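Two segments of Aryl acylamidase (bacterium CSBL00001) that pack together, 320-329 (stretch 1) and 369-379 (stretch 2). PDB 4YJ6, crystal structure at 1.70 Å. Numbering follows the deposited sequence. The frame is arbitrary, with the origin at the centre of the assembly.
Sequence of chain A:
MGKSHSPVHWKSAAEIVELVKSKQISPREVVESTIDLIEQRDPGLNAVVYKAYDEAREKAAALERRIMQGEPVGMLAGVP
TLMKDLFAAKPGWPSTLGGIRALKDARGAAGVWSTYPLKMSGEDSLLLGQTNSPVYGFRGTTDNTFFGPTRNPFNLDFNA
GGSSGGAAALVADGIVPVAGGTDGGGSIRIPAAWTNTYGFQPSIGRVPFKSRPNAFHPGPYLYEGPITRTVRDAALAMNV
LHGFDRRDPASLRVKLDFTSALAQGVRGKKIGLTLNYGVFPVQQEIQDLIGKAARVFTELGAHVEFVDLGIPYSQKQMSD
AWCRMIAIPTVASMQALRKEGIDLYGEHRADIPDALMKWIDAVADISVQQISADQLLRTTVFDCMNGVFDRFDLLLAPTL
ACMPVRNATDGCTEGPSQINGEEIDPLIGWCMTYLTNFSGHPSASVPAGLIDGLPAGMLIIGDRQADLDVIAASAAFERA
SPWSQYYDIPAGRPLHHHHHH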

# COMPACT_ATOMS: atom_id res chain seq x y z
N ASP A 320 3.58 -7.41 -18.76
CA ASP A 320 3.34 -8.83 -19.00
C ASP A 320 4.23 -9.71 -18.10
O ASP A 320 3.77 -10.71 -17.55
CB ASP A 320 3.63 -9.21 -20.47
CG ASP A 320 2.54 -8.77 -21.44
OD1 ASP A 320 1.43 -8.39 -21.02
OD2 ASP A 320 2.80 -8.84 -22.67
N ALA A 321 5.50 -9.33 -17.95
CA ALA A 321 6.42 -10.09 -17.09
C ALA A 321 5.95 -10.02 -15.64
O ALA A 321 5.96 -11.03 -14.92
CB ALA A 321 7.86 -9.53 -17.18
N TRP A 322 5.55 -8.83 -15.20
CA TRP A 322 4.98 -8.72 -13.82
C TRP A 322 3.78 -9.63 -13.62
O TRP A 322 3.70 -10.37 -12.62
CB TRP A 322 4.55 -7.28 -13.55
CG TRP A 322 4.07 -7.08 -12.09
CD1 TRP A 322 4.86 -6.77 -11.00
CD2 TRP A 322 2.74 -7.17 -11.61
NE1 TRP A 322 4.08 -6.68 -9.88
CE2 TRP A 322 2.77 -6.92 -10.22
CE3 TRP A 322 1.50 -7.47 -12.21
CZ2 TRP A 322 1.63 -6.94 -9.43
CZ3 TRP A 322 0.37 -7.50 -11.44
CH2 TRP A 322 0.43 -7.24 -10.04
N CYS A 323 2.85 -9.63 -14.58
CA CYS A 323 1.67 -10.48 -14.46
C CYS A 323 2.03 -11.94 -14.38
O CYS A 323 1.45 -12.69 -13.60
CB CYS A 323 0.71 -10.24 -15.64
SG CYS A 323 -0.15 -8.64 -15.56
N ARG A 324 2.98 -12.39 -15.21
CA ARG A 324 3.38 -13.78 -15.12
C ARG A 324 4.05 -14.10 -13.78
O ARG A 324 3.80 -15.15 -13.20
CB ARG A 324 4.34 -14.14 -16.28
CG ARG A 324 3.61 -14.30 -17.64
CD ARG A 324 4.57 -14.85 -18.70
NE ARG A 324 5.63 -13.89 -19.00
CZ ARG A 324 5.59 -12.96 -19.95
NH1 ARG A 324 4.53 -12.84 -20.78
NH2 ARG A 324 6.62 -12.13 -20.08
N MSE A 325 4.92 -13.20 -13.30
CA MSE A 325 5.58 -13.45 -12.01
C MSE A 325 4.61 -13.54 -10.84
O MSE A 325 4.79 -14.39 -9.97
CB MSE A 325 6.62 -12.35 -11.76
CG MSE A 325 7.75 -12.54 -12.67
SE MSE A 325 8.77 -10.89 -12.57
CE MSE A 325 9.33 -10.93 -10.76
N ILE A 326 3.59 -12.69 -10.81
CA ILE A 326 2.57 -12.75 -9.76
C ILE A 326 1.67 -13.98 -9.94
O ILE A 326 1.20 -14.61 -8.98
CB ILE A 326 1.67 -11.46 -9.81
CG1 ILE A 326 2.50 -10.25 -9.38
CG2 ILE A 326 0.39 -11.63 -8.93
CD1 ILE A 326 2.58 -10.09 -7.84
N ALA A 327 1.42 -14.31 -11.19
CA ALA A 327 0.49 -15.40 -11.49
C ALA A 327 1.02 -16.76 -10.99
O ALA A 327 0.24 -17.60 -10.63
CB ALA A 327 0.21 -15.46 -13.02
N ILE A 328 2.34 -17.00 -11.01
CA ILE A 328 2.86 -18.31 -10.65
C ILE A 328 2.48 -18.68 -9.20
O ILE A 328 1.87 -19.73 -8.96
CB ILE A 328 4.39 -18.44 -10.92
CG1 ILE A 328 4.63 -18.37 -12.44
CG2 ILE A 328 4.92 -19.77 -10.37
CD1 ILE A 328 6.10 -18.08 -12.84
N PRO A 329 2.78 -17.81 -8.24
CA PRO A 329 2.31 -18.16 -6.88
C PRO A 329 0.80 -18.08 -6.72
O PRO A 329 0.26 -18.72 -5.83
CB PRO A 329 2.99 -17.12 -5.96
CG PRO A 329 3.73 -16.19 -6.87
CD PRO A 329 3.71 -16.68 -8.27
N GLN A 369 12.25 -21.34 -20.06
CA GLN A 369 12.75 -20.26 -20.93
C GLN A 369 12.00 -18.95 -20.64
O GLN A 369 12.61 -17.90 -20.56
CB GLN A 369 12.63 -20.63 -22.40
CG GLN A 369 13.60 -21.75 -22.82
CD GLN A 369 13.13 -23.16 -22.42
OE1 GLN A 369 11.95 -23.40 -22.15
NE2 GLN A 369 14.07 -24.10 -22.36
N GLN A 370 10.68 -19.04 -20.47
CA GLN A 370 9.89 -17.85 -20.21
C GLN A 370 10.19 -17.27 -18.83
O GLN A 370 10.29 -16.05 -18.65
CB GLN A 370 8.38 -18.14 -20.30
CG GLN A 370 7.52 -16.91 -20.04
CD GLN A 370 7.66 -15.89 -21.15
OE1 GLN A 370 7.08 -16.05 -22.23
NE2 GLN A 370 8.45 -14.84 -20.91
N ILE A 371 10.30 -18.15 -17.84
CA ILE A 371 10.69 -17.74 -16.50
C ILE A 371 12.02 -17.01 -16.54
O ILE A 371 12.16 -15.92 -15.96
CB ILE A 371 10.78 -18.98 -15.56
CG1 ILE A 371 9.38 -19.53 -15.29
CG2 ILE A 371 11.48 -18.60 -14.25
CD1 ILE A 371 9.43 -20.88 -14.59
N SER A 372 12.97 -17.55 -17.29
CA SER A 372 14.32 -16.97 -17.37
C SER A 372 14.27 -15.62 -18.06
O SER A 372 14.98 -14.70 -17.68
CB SER A 372 15.28 -17.91 -18.12
OG SER A 372 15.39 -19.15 -17.43
N ALA A 373 13.45 -15.51 -19.10
CA ALA A 373 13.35 -14.24 -19.82
C ALA A 373 12.79 -13.16 -18.90
O ALA A 373 13.23 -12.01 -18.95
CB ALA A 373 12.48 -14.41 -21.04
N ASP A 374 11.82 -13.52 -18.06
CA ASP A 374 11.25 -12.54 -17.13
C ASP A 374 12.30 -12.13 -16.09
O ASP A 374 12.35 -10.97 -15.70
CB ASP A 374 9.99 -13.11 -16.46
CG ASP A 374 8.84 -13.27 -17.46
OD1 ASP A 374 8.96 -12.74 -18.58
OD2 ASP A 374 7.84 -13.93 -17.16
N GLN A 375 13.11 -13.09 -15.65
CA GLN A 375 14.19 -12.80 -14.70
C GLN A 375 15.24 -11.88 -15.30
O GLN A 375 15.79 -11.01 -14.60
CB GLN A 375 14.85 -14.10 -14.25
CG GLN A 375 13.92 -14.93 -13.33
CD GLN A 375 14.41 -16.35 -13.10
OE1 GLN A 375 15.36 -16.80 -13.74
NE2 GLN A 375 13.75 -17.06 -12.21
N LEU A 376 15.56 -12.06 -16.58
CA LEU A 376 16.48 -11.16 -17.27
C LEU A 376 15.89 -9.74 -17.38
O LEU A 376 16.57 -8.76 -17.16
CB LEU A 376 16.76 -11.72 -18.68
CG LEU A 376 17.53 -10.74 -19.59
CD1 LEU A 376 18.92 -10.46 -19.01
CD2 LEU A 376 17.65 -11.34 -20.99
N LEU A 377 14.60 -9.65 -17.70
CA LEU A 377 13.92 -8.35 -17.76
C LEU A 377 14.03 -7.67 -16.40
O LEU A 377 14.37 -6.50 -16.30
CB LEU A 377 12.45 -8.53 -18.21
CG LEU A 377 11.59 -7.25 -18.31
CD1 LEU A 377 10.45 -7.41 -19.32
CD2 LEU A 377 10.98 -6.86 -16.94
N ARG A 378 13.72 -8.41 -15.34
CA ARG A 378 13.77 -7.87 -14.00
C ARG A 378 15.17 -7.37 -13.66
O ARG A 378 15.33 -6.29 -13.08
CB ARG A 378 13.33 -8.97 -12.99
CG ARG A 378 13.23 -8.46 -11.57
CD ARG A 378 12.84 -9.59 -10.65
NE ARG A 378 12.69 -9.11 -9.27
CZ ARG A 378 12.34 -9.90 -8.27
NH1 ARG A 378 12.06 -11.17 -8.52
NH2 ARG A 378 12.23 -9.41 -7.04
N THR A 379 16.18 -8.15 -14.02
CA THR A 379 17.57 -7.79 -13.76
C THR A 379 17.90 -6.47 -14.47
O THR A 379 18.50 -5.58 -13.91
CB THR A 379 18.54 -8.87 -14.29
OG1 THR A 379 18.30 -10.12 -13.60
CG2 THR A 379 20.00 -8.43 -14.10

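Two helical segments cross here at 121° between their N-to-C directions, with axes 9.9 Å apart at closest approach, and together they bury 389 Å². The backbones come nearest at Ala321 and Asp374, whose CA atoms lie 5.4 Å apart. A methyl group is all that Ala321 places in this gap, and its CB sits 3.7 Å from Asp374 OD1 and 4.0 Å from Leu377 CD1, the latter an apolar contact.

The polar centre of the interface is the pair Arg324 and Asp374, both with CA-to-CB bonds directed toward the opposing helix. Two hydrogen bonds define a bidentate salt bridge: Arg324 NE donates to Asp374 OD2 at 2.9 Å with an N-H...O angle of 171°, and Arg324 NH2 donates to Asp374 OD1 at 2.8 Å with an angle of 165°. Both are short and nearly linear, and Asp374 OD1 lies at the guanidinium edge, near its plane, where the N-H bonds point. The arginine reaches this position with chi1 to chi3 in m, t and m, while the short Asp374 side chain has chi1 in m. Each carboxylate oxygen therefore has a charged donor, which suits an acid that is buried in the assembled protein.

Asp374 OD1 also accepts from its own helix. Gln370, one turn earlier, donates from NE2 to Asp374 OD1 at 3.2 Å, but the 127° angle marks this bond as weak. The same amide nitrogen lies over one face of the Arg324 guanidinium, with Gln370 NE2 3.4 Å from Arg324 NH2. Both atoms are donors, so this proximity is packing and not a hydrogen bond.

Selenomethionine at Met325 extends the contact along the helices. Its CA-to-CB bond points sideways, yet chi angles of m, t and p bring its end nearer to stretch 2, and 70 Å² of the residue is covered. Met325 CG lies 4.4 Å from Asp374 CB, while Met325 CE is 3.5 Å from Arg378 NH1, in an oblique position relative to that guanidinium. Arg378 is fully extended, all four chi angles near 180°, and its NE and NH1 are hydrogen-bonded elsewhere in the structure; the methyl contact thus leaves neither nitrogen without a partner.

A smaller apolar contact joins Ile328 CD1 to Ile371 CG1 at 4.3 Å. Ile371 has its CA-to-CB bond directed away, but the end of its side chain comes nearer. Backbone polar groups take no part in the cross-helix hydrogen bonding: Asp374 N, for example, donates to Gln370 O at 3.0 Å.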